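Local coordinates for protein glucose-6-phosphate 1-dehydrogenase (Mycobacterium avium, PDB 4LGV) that probably catalyses the oxidation of glucose 6-phosphate to 6-phosphogluconolactone with NADP+ as electron acceptor, the entry step of the pentose phosphate pathway, at residues A[49-54]-A[418-423]; A[129-134]-A[187-192]; A[369-374]-A[473-478]. All coordinates share one frame; numbering follows the deposited sequence.

Contacts 1 and 2 belong to the same buried region. Helix 413-424 of contact 1 sets L420 against Y133 and A423 against both L131 and L189, so it packs on the two strands that contact 2 brings together; the centres of contacts 1 and 2 are 13 Å apart. Contact 3 lies about 40 Å from contact 1 and 42 Å from contact 2, centre to centre, on the opposite side of the chain's centre and in the C-terminal domain, where a loop covers part of the large mixed sheet. The first two are wholly apolar across their segments. The third is only partly buried and mixes proline-histidine packing with a carboxylate and two amides that form no hydrogen bond across it.

Contact 1: A[49-54]-A[418-423]; sequences RALYRL and RLLYAA
L420 projects from helix 413-424 toward helix 41-56, and its CD1 touches both A50 and L51. This methyl lies 4.2 Å from A50 CB and equally 4.2 Å from L51 CD2. The local helix axes stay 10.4 Å apart and are inclined at 69°, so the reach of the leucine bridges much of the distance. This is the enclosed part of the contact: L51 also packs on L33 and I35 of strand 32-36, while L420 rests on Y133 of strand 130-134. The helix from the C-terminal domain is thereby set against the nucleotide-binding domain.

One turn beyond A50, L54 meets Y421, the residue after L420; L54 is buried, and of the touching residues only Y421 reaches solvent. L54 CD2 approaches Y421 CD1 at 4.0 Å and Y421 CB at 4.1 Å, so the methyl sits at the root of the tyrosine, meeting its ring obliquely. With CG anti to the backbone N (chi1 -179°), the exposed Y421 directs its ring along the margin of the interface. Polar links between the helices lie to the flank, where R53 forms a salt bridge with E417. Between the two segments themselves no hydrogen bond forms; association here rests on apolar burial of aliphatic groups and one tyrosine ring, without the directional constraint that polar bonds would impose.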
loop_
_atom_site.group_PDB
_atom_site.type_symbol
_atom_site.label_atom_id
_atom_site.label_comp_id
_atom_site.label_asym_id
_atom_site.label_seq_id
_atom_site.Cartn_x
_atom_site.Cartn_y
_atom_site.Cartn_z
ATOM N N ARG A 49 -35.780 25.132 -28.366
ATOM C CA ARG A 49 -36.312 24.225 -27.341
ATOM C C ARG A 49 -35.652 24.405 -25.964
ATOM O O ARG A 49 -36.324 24.465 -24.933
ATOM C CB ARG A 49 -36.130 22.783 -27.804
ATOM C CG ARG A 49 -36.935 21.795 -26.983
ATOM C CD ARG A 49 -36.405 20.386 -27.150
ATOM N NE ARG A 49 -37.170 19.489 -26.338
ATOM C CZ ARG A 49 -37.115 18.162 -26.402
ATOM N NH1 ARG A 49 -36.275 17.547 -27.243
ATOM N NH2 ARG A 49 -37.879 17.446 -25.581
ATOM N N ALA A 50 -34.338 24.531 -25.954
ATOM C CA ALA A 50 -33.589 24.724 -24.705
ATOM C C ALA A 50 -33.960 26.044 -24.013
ATOM O O ALA A 50 -34.206 26.041 -22.815
ATOM C CB ALA A 50 -32.122 24.684 -24.986
ATOM N N LEU A 51 -34.095 27.136 -24.790
ATOM C CA LEU A 51 -34.530 28.373 -24.229
ATOM C C LEU A 51 -35.965 28.289 -23.670
ATOM O O LEU A 51 -36.279 28.794 -22.570
ATOM C CB LEU A 51 -34.457 29.482 -25.282
ATOM C CG LEU A 51 -33.049 29.840 -25.747
ATOM C CD1 LEU A 51 -33.112 30.799 -26.923
ATOM C CD2 LEU A 51 -32.277 30.447 -24.624
ATOM N N TYR A 52 -36.831 27.635 -24.430
ATOM C CA TYR A 52 -38.215 27.398 -24.001
ATOM C C TYR A 52 -38.235 26.667 -22.670
ATOM O O TYR A 52 -39.012 27.037 -21.742
ATOM C CB TYR A 52 -38.992 26.615 -25.086
ATOM C CG TYR A 52 -40.361 26.199 -24.671
ATOM C CD1 TYR A 52 -41.444 27.067 -24.813
ATOM C CD2 TYR A 52 -40.599 24.939 -24.106
ATOM C CE1 TYR A 52 -42.700 26.717 -24.341
ATOM C CE2 TYR A 52 -41.869 24.569 -23.664
ATOM C CZ TYR A 52 -42.897 25.450 -23.797
ATOM O OH TYR A 52 -44.140 25.076 -23.368
ATOM N N ARG A 53 -37.415 25.623 -22.544
ATOM C CA ARG A 53 -37.417 24.809 -21.294
ATOM C C ARG A 53 -36.872 25.597 -20.113
ATOM O O ARG A 53 -37.363 25.500 -18.994
ATOM C CB ARG A 53 -36.625 23.511 -21.478
ATOM C CG ARG A 53 -37.288 22.521 -22.433
ATOM C CD ARG A 53 -36.331 21.417 -22.876
ATOM N NE ARG A 53 -35.793 20.601 -21.786
ATOM C CZ ARG A 53 -36.343 19.477 -21.328
ATOM N NH1 ARG A 53 -37.426 18.972 -21.862
ATOM N NH2 ARG A 53 -35.757 18.835 -20.336
ATOM N N LEU A 54 -35.884 26.439 -20.371
ATOM C CA LEU A 54 -35.336 27.272 -19.306
ATOM C C LEU A 54 -36.405 28.271 -18.877
ATOM O O LEU A 54 -36.574 28.525 -17.682
ATOM C CB LEU A 54 -34.060 27.960 -19.748
ATOM C CG LEU A 54 -32.810 27.079 -19.937
ATOM C CD1 LEU A 54 -31.748 27.817 -20.753
ATOM C CD2 LEU A 54 -32.219 26.672 -18.615
ATOM N N ARG A 418 -28.247 22.246 -20.117
ATOM C CA ARG A 418 -27.296 22.343 -19.015
ATOM C C ARG A 418 -26.073 23.190 -19.414
ATOM O O ARG A 418 -25.606 24.017 -18.653
ATOM C CB ARG A 418 -26.861 20.932 -18.637
ATOM C CG ARG A 418 -25.906 20.835 -17.481
ATOM C CD ARG A 418 -25.487 19.399 -17.283
ATOM N NE ARG A 418 -24.601 19.294 -16.145
ATOM C CZ ARG A 418 -23.646 18.379 -15.976
ATOM N NH1 ARG A 418 -23.379 17.463 -16.919
ATOM N NH2 ARG A 418 -22.963 18.373 -14.857
ATOM N N LEU A 419 -25.538 22.972 -20.610
ATOM C CA LEU A 419 -24.375 23.739 -21.077
ATOM C C LEU A 419 -24.688 25.204 -21.274
ATOM O O LEU A 419 -23.878 26.064 -20.921
ATOM C CB LEU A 419 -23.849 23.188 -22.404
ATOM C CG LEU A 419 -23.086 21.898 -22.278
ATOM C CD1 LEU A 419 -22.829 21.301 -23.641
ATOM C CD2 LEU A 419 -21.772 22.086 -21.562
ATOM N N LEU A 420 -25.876 25.487 -21.808
ATOM C CA LEU A 420 -26.274 26.874 -22.093
ATOM C C LEU A 420 -26.423 27.632 -20.818
ATOM O O LEU A 420 -26.002 28.780 -20.703
ATOM C CB LEU A 420 -27.627 26.949 -22.841
ATOM C CG LEU A 420 -27.636 27.423 -24.278
ATOM C CD1 LEU A 420 -29.086 27.643 -24.698
ATOM C CD2 LEU A 420 -26.842 28.706 -24.479
ATOM N N TYR A 421 -27.064 26.990 -19.851
ATOM C CA TYR A 421 -27.274 27.616 -18.546
ATOM C C TYR A 421 -25.925 27.842 -17.862
ATOM O O TYR A 421 -25.667 28.920 -17.307
ATOM C CB TYR A 421 -28.198 26.749 -17.701
ATOM C CG TYR A 421 -28.516 27.295 -16.325
ATOM C CD1 TYR A 421 -29.539 28.210 -16.125
ATOM C CD2 TYR A 421 -27.792 26.872 -15.208
ATOM C CE1 TYR A 421 -29.856 28.696 -14.862
ATOM C CE2 TYR A 421 -28.094 27.350 -13.938
ATOM C CZ TYR A 421 -29.138 28.255 -13.777
ATOM O OH TYR A 421 -29.412 28.747 -12.511
ATOM N N ALA A 422 -25.055 26.837 -17.902
ATOM C CA ALA A 422 -23.754 26.968 -17.258
ATOM C C ALA A 422 -22.954 28.113 -17.914
ATOM O O ALA A 422 -22.270 28.883 -17.235
ATOM C CB ALA A 422 -22.992 25.667 -17.340
ATOM N N ALA A 423 -23.016 28.198 -19.238
ATOM C CA ALA A 423 -22.271 29.220 -19.944
ATOM C C ALA A 423 -22.746 30.571 -19.480
ATOM O O ALA A 423 -21.939 31.432 -19.210
ATOM C CB ALA A 423 -22.442 29.086 -21.451
#

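Contact 2: A[129-134]-A[187-192]; sequences RPLYYL and QILRVD
The strands that carry L131 and Y133 on one side and L189 and V191 on the other run parallel without being neighbours, CA of Y133 standing 9.1 Å from CA of L189. Strand 158-162 lies between them in the sheet, and the contact is made over it by side chains from one sheet face. L131 CD1 meets L189 CD1 at 4.3 Å, methyl to methyl. The CB of L189 is directed toward the first strand, whereas L131 closes the gap with its branch: CG lies anti to the backbone N (chi1 173°). A423 of helix 413-424 packs on both leucines. Such a six-stranded parallel sheet, with strand order 3-2-1-4-5-6, is the Rossmann arrangement of dinucleotide-binding domains; 130-134 is its fourth strand and 188-191 an outermost one. Farther along, V191 CG2 comes obliquely to the ring of Y133, 4.3 Å from CE1, and both residues also touch A160 of the intervening strand. The phenol end of Y133 is held elsewhere: its OH is hydrogen-bonded to E162 OE1, with a further hydrogen bond to Y416 OH. These partners anchor the far end of the ring whose CE1 packs on the valine.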
loop_
_atom_site.group_PDB
_atom_site.type_symbol
_atom_site.label_atom_id
_atom_site.label_comp_id
_atom_site.label_asym_id
_atom_site.label_seq_id
_atom_site.Cartn_x
_atom_site.Cartn_y
_atom_site.Cartn_z
ATOM N N ARG A 129 -23.323 42.788 -19.343
ATOM C CA ARG A 129 -22.384 41.676 -19.261
ATOM C C ARG A 129 -22.874 40.598 -20.243
ATOM O O ARG A 129 -23.547 39.620 -19.887
ATOM C CB ARG A 129 -22.191 41.207 -17.797
ATOM N N PRO A 130 -22.571 40.785 -21.520
ATOM C CA PRO A 130 -23.136 39.850 -22.491
ATOM C C PRO A 130 -22.449 38.503 -22.580
ATOM O O PRO A 130 -21.203 38.417 -22.526
ATOM C CB PRO A 130 -22.996 40.600 -23.834
ATOM C CG PRO A 130 -21.906 41.583 -23.623
ATOM C CD PRO A 130 -21.768 41.828 -22.151
ATOM N N LEU A 131 -23.260 37.461 -22.773
ATOM C CA LEU A 131 -22.787 36.187 -23.326
ATOM C C LEU A 131 -23.076 36.181 -24.803
ATOM O O LEU A 131 -24.230 36.224 -25.186
ATOM C CB LEU A 131 -23.486 34.983 -22.679
ATOM C CG LEU A 131 -23.155 33.643 -23.325
ATOM C CD1 LEU A 131 -21.652 33.351 -23.238
ATOM C CD2 LEU A 131 -23.871 32.465 -22.672
ATOM N N TYR A 132 -22.058 36.060 -25.640
ATOM C CA TYR A 132 -22.238 35.892 -27.090
ATOM C C TYR A 132 -22.128 34.436 -27.441
ATOM O O TYR A 132 -21.103 33.828 -27.205
ATOM C CB TYR A 132 -21.154 36.633 -27.875
ATOM C CG TYR A 132 -21.128 38.130 -27.618
ATOM C CD1 TYR A 132 -22.035 38.960 -28.241
ATOM C CD2 TYR A 132 -20.209 38.691 -26.759
ATOM C CE1 TYR A 132 -22.056 40.321 -28.004
ATOM C CE2 TYR A 132 -20.183 40.062 -26.533
ATOM C CZ TYR A 132 -21.123 40.869 -27.145
ATOM O OH TYR A 132 -21.115 42.220 -26.921
ATOM N N TYR A 133 -23.196 33.859 -27.963
ATOM C CA TYR A 133 -23.240 32.437 -28.293
ATOM C C TYR A 133 -23.241 32.267 -29.797
ATOM O O TYR A 133 -24.167 32.708 -30.482
ATOM C CB TYR A 133 -24.497 31.806 -27.662
ATOM C CG TYR A 133 -24.713 30.376 -28.033
ATOM C CD1 TYR A 133 -23.659 29.477 -28.042
ATOM C CD2 TYR A 133 -25.963 29.902 -28.350
ATOM C CE1 TYR A 133 -23.840 28.155 -28.376
ATOM C CE2 TYR A 133 -26.154 28.583 -28.683
ATOM C CZ TYR A 133 -25.086 27.708 -28.676
ATOM O OH TYR A 133 -25.244 26.375 -29.019
ATOM N N LEU A 134 -22.180 31.663 -30.321
ATOM C CA LEU A 134 -21.988 31.602 -31.759
ATOM C C LEU A 134 -22.343 30.240 -32.312
ATOM O O LEU A 134 -21.521 29.348 -32.289
ATOM C CB LEU A 134 -20.547 31.962 -32.130
ATOM C CG LEU A 134 -19.948 33.191 -31.434
ATOM C CD1 LEU A 134 -18.593 33.523 -32.055
ATOM C CD2 LEU A 134 -20.818 34.416 -31.475
ATOM N N GLN A 187 -12.785 33.896 -20.848
ATOM C CA GLN A 187 -13.949 34.427 -21.564
ATOM C C GLN A 187 -14.349 33.473 -22.687
ATOM O O GLN A 187 -15.349 33.724 -23.379
ATOM C CB GLN A 187 -13.627 35.800 -22.171
ATOM C CG GLN A 187 -13.299 36.891 -21.158
ATOM C CD GLN A 187 -12.967 38.212 -21.871
ATOM O OE1 GLN A 187 -11.817 38.422 -22.287
ATOM N NE2 GLN A 187 -13.945 39.072 -22.029
ATOM N N ILE A 188 -13.531 32.434 -22.919
ATOM C CA ILE A 188 -13.783 31.520 -24.002
ATOM C C ILE A 188 -14.428 30.219 -23.498
ATOM O O ILE A 188 -13.832 29.511 -22.708
ATOM C CB ILE A 188 -12.504 31.181 -24.751
ATOM C CG1 ILE A 188 -11.872 32.441 -25.303
ATOM C CG2 ILE A 188 -12.792 30.260 -25.928
ATOM C CD1 ILE A 188 -10.455 32.235 -25.767
ATOM N N LEU A 189 -15.602 29.889 -24.036
ATOM C CA LEU A 189 -16.330 28.689 -23.684
ATOM C C LEU A 189 -16.553 27.831 -24.925
ATOM O O LEU A 189 -17.342 28.169 -25.829
ATOM C CB LEU A 189 -17.673 29.069 -23.073
ATOM C CG LEU A 189 -17.634 30.059 -21.903
ATOM C CD1 LEU A 189 -19.022 30.482 -21.455
ATOM C CD2 LEU A 189 -16.942 29.445 -20.757
ATOM N N ARG A 190 -15.838 26.718 -24.979
ATOM C CA ARG A 190 -15.901 25.870 -26.160
ATOM C C ARG A 190 -16.991 24.827 -25.944
ATOM O O ARG A 190 -16.815 23.923 -25.145
ATOM C CB ARG A 190 -14.550 25.230 -26.416
ATOM C CG ARG A 190 -13.445 26.265 -26.507
ATOM C CD ARG A 190 -12.089 25.628 -26.731
ATOM N NE ARG A 190 -11.052 26.648 -26.846
ATOM C CZ ARG A 190 -10.483 27.270 -25.809
ATOM N NH1 ARG A 190 -10.787 26.973 -24.537
ATOM N NH2 ARG A 190 -9.569 28.172 -26.045
ATOM N N VAL A 191 -18.120 24.982 -26.643
ATOM C CA VAL A 191 -19.312 24.196 -26.393
ATOM C C VAL A 191 -19.271 22.867 -27.156
ATOM O O VAL A 191 -19.191 22.832 -28.412
ATOM C CB VAL A 191 -20.555 24.965 -26.848
ATOM C CG1 VAL A 191 -21.819 24.192 -26.534
ATOM C CG2 VAL A 191 -20.639 26.360 -26.191
ATOM N N ASP A 192 -19.299 21.777 -26.402
ATOM C CA ASP A 192 -19.343 20.435 -26.981
ATOM C C ASP A 192 -20.455 19.708 -26.271
ATOM O O ASP A 192 -20.344 19.416 -25.086
ATOM C CB ASP A 192 -18.001 19.723 -26.788
ATOM C CG ASP A 192 -17.957 18.322 -27.430
ATOM O OD1 ASP A 192 -19.010 17.688 -27.622
ATOM O OD2 ASP A 192 -16.841 17.868 -27.775
#

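Contact 3: A[369-374]-A[473-478]; sequences PEPNQI and GRHAWQ
E370 brings its carboxylate, on a bent side chain, to the edge of the H475 ring. OE1 lies near the ring plane at 4.3 Å from ND1, too far for a hydrogen bond; any electrostatic attraction would depend on the charge of the histidine. Next, P371 makes the closest touch: its CG is 3.6 Å from H475 CE1 and its CD 4.0 Å from the same atom. The two side chains run alongside each other in opposing senses. H475 is also stacked on F353, while its backbone N bonds to E224 OE1.

N372 turns to the second subunit, where its side-chain amide forms hydrogen bonds with N210 and A212 of that chain. The chain then enters strand 373-379, pairing with strands 347-354 and 383-392 in the large mixed sheet characteristic of the C-terminal domain of this family, which in relatives carries the subunit interface, consistent with the N372 bonds. Loop 473-478 packs against this sheet.

At the start of the strand, Q373, extended beyond CG, meets Q478 at a slant. Its OE1 is 4.0 Å from Q478 CG, and the two amide planes stand 87° apart. They do not bond to each other: Q373 OE1 accepts from R351 NH1, whereas Q478 NE2 donates to A476 O at 3.0 Å. A bend at chi2 (-70°) folds the Q478 amide back toward its own loop, where the donor lies above the carbonyl plane of A476.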
loop_
_atom_site.group_PDB
_atom_site.type_symbol
_atom_site.label_atom_id
_atom_site.label_comp_id
_atom_site.label_asym_id
_atom_site.label_seq_id
_atom_site.Cartn_x
_atom_site.Cartn_y
_atom_site.Cartn_z
ATOM N N PRO A 369 -13.302 -16.900 -12.423
ATOM C CA PRO A 369 -12.964 -16.964 -13.865
ATOM C C PRO A 369 -12.647 -15.595 -14.433
ATOM O O PRO A 369 -11.774 -15.475 -15.281
ATOM C CB PRO A 369 -14.219 -17.553 -14.517
ATOM C CG PRO A 369 -15.298 -17.553 -13.484
ATOM C CD PRO A 369 -14.633 -17.479 -12.133
ATOM N N GLU A 370 -13.281 -14.549 -13.894
ATOM C CA GLU A 370 -12.893 -13.162 -14.209
ATOM C C GLU A 370 -12.595 -12.384 -12.923
ATOM O O GLU A 370 -13.218 -12.603 -11.909
ATOM C CB GLU A 370 -13.998 -12.470 -14.983
ATOM C CG GLU A 370 -14.389 -13.111 -16.328
ATOM C CD GLU A 370 -13.261 -13.094 -17.373
ATOM O OE1 GLU A 370 -12.328 -12.237 -17.310
ATOM O OE2 GLU A 370 -13.314 -13.955 -18.283
ATOM N N PRO A 371 -11.662 -11.433 -12.984
ATOM C CA PRO A 371 -11.249 -10.650 -11.845
ATOM C C PRO A 371 -12.344 -9.661 -11.511
ATOM O O PRO A 371 -13.244 -9.449 -12.329
ATOM C CB PRO A 371 -9.987 -9.931 -12.339
ATOM C CG PRO A 371 -10.129 -9.858 -13.795
ATOM C CD PRO A 371 -10.873 -11.111 -14.196
ATOM N N ASN A 372 -12.293 -9.112 -10.313
ATOM C CA ASN A 372 -13.205 -8.058 -9.921
ATOM C C ASN A 372 -13.144 -6.901 -10.936
ATOM O O ASN A 372 -12.092 -6.662 -11.586
ATOM C CB ASN A 372 -12.843 -7.530 -8.526
ATOM C CG ASN A 372 -13.064 -8.551 -7.394
ATOM O OD1 ASN A 372 -12.653 -8.300 -6.281
ATOM N ND2 ASN A 372 -13.757 -9.637 -7.651
ATOM N N GLN A 373 -14.253 -6.192 -11.060
ATOM C CA GLN A 373 -14.331 -5.016 -11.941
ATOM C C GLN A 373 -15.118 -3.886 -11.310
ATOM O O GLN A 373 -16.093 -4.092 -10.608
ATOM C CB GLN A 373 -15.016 -5.422 -13.250
ATOM C CG GLN A 373 -14.119 -6.293 -14.093
ATOM C CD GLN A 373 -14.837 -6.972 -15.244
ATOM O OE1 GLN A 373 -15.468 -6.337 -16.070
ATOM N NE2 GLN A 373 -14.654 -8.268 -15.335
ATOM N N ILE A 374 -14.671 -2.677 -11.584
ATOM C CA ILE A 374 -15.408 -1.468 -11.255
ATOM C C ILE A 374 -15.940 -0.919 -12.559
ATOM O O ILE A 374 -15.162 -0.598 -13.418
ATOM C CB ILE A 374 -14.507 -0.425 -10.624
ATOM C CG1 ILE A 374 -13.972 -0.952 -9.290
ATOM C CG2 ILE A 374 -15.278 0.862 -10.390
ATOM C CD1 ILE A 374 -12.905 -0.074 -8.674
ATOM N N GLY A 473 -3.928 -10.288 -26.283
ATOM C CA GLY A 473 -3.229 -10.755 -25.065
ATOM C C GLY A 473 -3.735 -10.142 -23.749
ATOM O O GLY A 473 -3.113 -10.311 -22.693
ATOM N N ARG A 474 -4.892 -9.492 -23.778
ATOM C CA ARG A 474 -5.422 -8.748 -22.601
ATOM C C ARG A 474 -6.824 -9.219 -22.246
ATOM O O ARG A 474 -7.148 -10.372 -22.481
ATOM C CB ARG A 474 -5.412 -7.255 -22.945
ATOM C CG ARG A 474 -3.998 -6.737 -23.135
ATOM C CD ARG A 474 -3.395 -6.866 -21.702
ATOM N NE ARG A 474 -2.027 -6.415 -21.465
ATOM C CZ ARG A 474 -1.471 -6.204 -20.264
ATOM N NH1 ARG A 474 -2.150 -6.323 -19.105
ATOM N NH2 ARG A 474 -0.210 -5.796 -20.227
ATOM N N HIS A 475 -7.643 -8.361 -21.645
ATOM C CA HIS A 475 -9.027 -8.733 -21.296
ATOM C C HIS A 475 -9.929 -8.543 -22.476
ATOM O O HIS A 475 -9.855 -7.523 -23.141
ATOM C CB HIS A 475 -9.523 -7.891 -20.143
ATOM C CG HIS A 475 -8.876 -8.252 -18.854
ATOM N ND1 HIS A 475 -9.302 -9.320 -18.092
ATOM C CD2 HIS A 475 -7.801 -7.728 -18.216
ATOM C CE1 HIS A 475 -8.531 -9.413 -17.022
ATOM N NE2 HIS A 475 -7.618 -8.458 -17.072
ATOM N N ALA A 476 -10.764 -9.533 -22.736
ATOM C CA ALA A 476 -11.770 -9.419 -23.784
ATOM C C ALA A 476 -12.712 -8.249 -23.538
ATOM O O ALA A 476 -13.005 -7.900 -22.398
ATOM C CB ALA A 476 -12.553 -10.718 -23.891
ATOM N N TRP A 477 -13.164 -7.605 -24.606
ATOM C CA TRP A 477 -14.245 -6.642 -24.501
ATOM C C TRP A 477 -15.443 -7.347 -23.860
ATOM O O TRP A 477 -15.842 -8.404 -24.319
ATOM C CB TRP A 477 -14.657 -6.142 -25.860
ATOM C CG TRP A 477 -13.617 -5.299 -26.584
ATOM C CD1 TRP A 477 -12.897 -5.680 -27.656
ATOM C CD2 TRP A 477 -13.257 -3.945 -26.330
ATOM N NE1 TRP A 477 -12.084 -4.669 -28.073
ATOM C CE2 TRP A 477 -12.270 -3.596 -27.261
ATOM C CE3 TRP A 477 -13.622 -3.022 -25.377
ATOM C CZ2 TRP A 477 -11.682 -2.352 -27.298
ATOM C CZ3 TRP A 477 -13.039 -1.779 -25.426
ATOM C CH2 TRP A 477 -12.104 -1.454 -26.403
ATOM N N GLN A 478 -15.987 -6.767 -22.796
ATOM C CA GLN A 478 -17.112 -7.349 -22.069
ATOM C C GLN A 478 -18.420 -6.726 -22.574
ATOM O O GLN A 478 -18.419 -5.636 -23.181
ATOM C CB GLN A 478 -17.026 -7.035 -20.572
ATOM C CG GLN A 478 -15.730 -7.420 -19.886
ATOM C CD GLN A 478 -15.553 -8.916 -19.761
ATOM O OE1 GLN A 478 -16.391 -9.572 -19.198
ATOM N NE2 GLN A 478 -14.470 -9.459 -20.327
#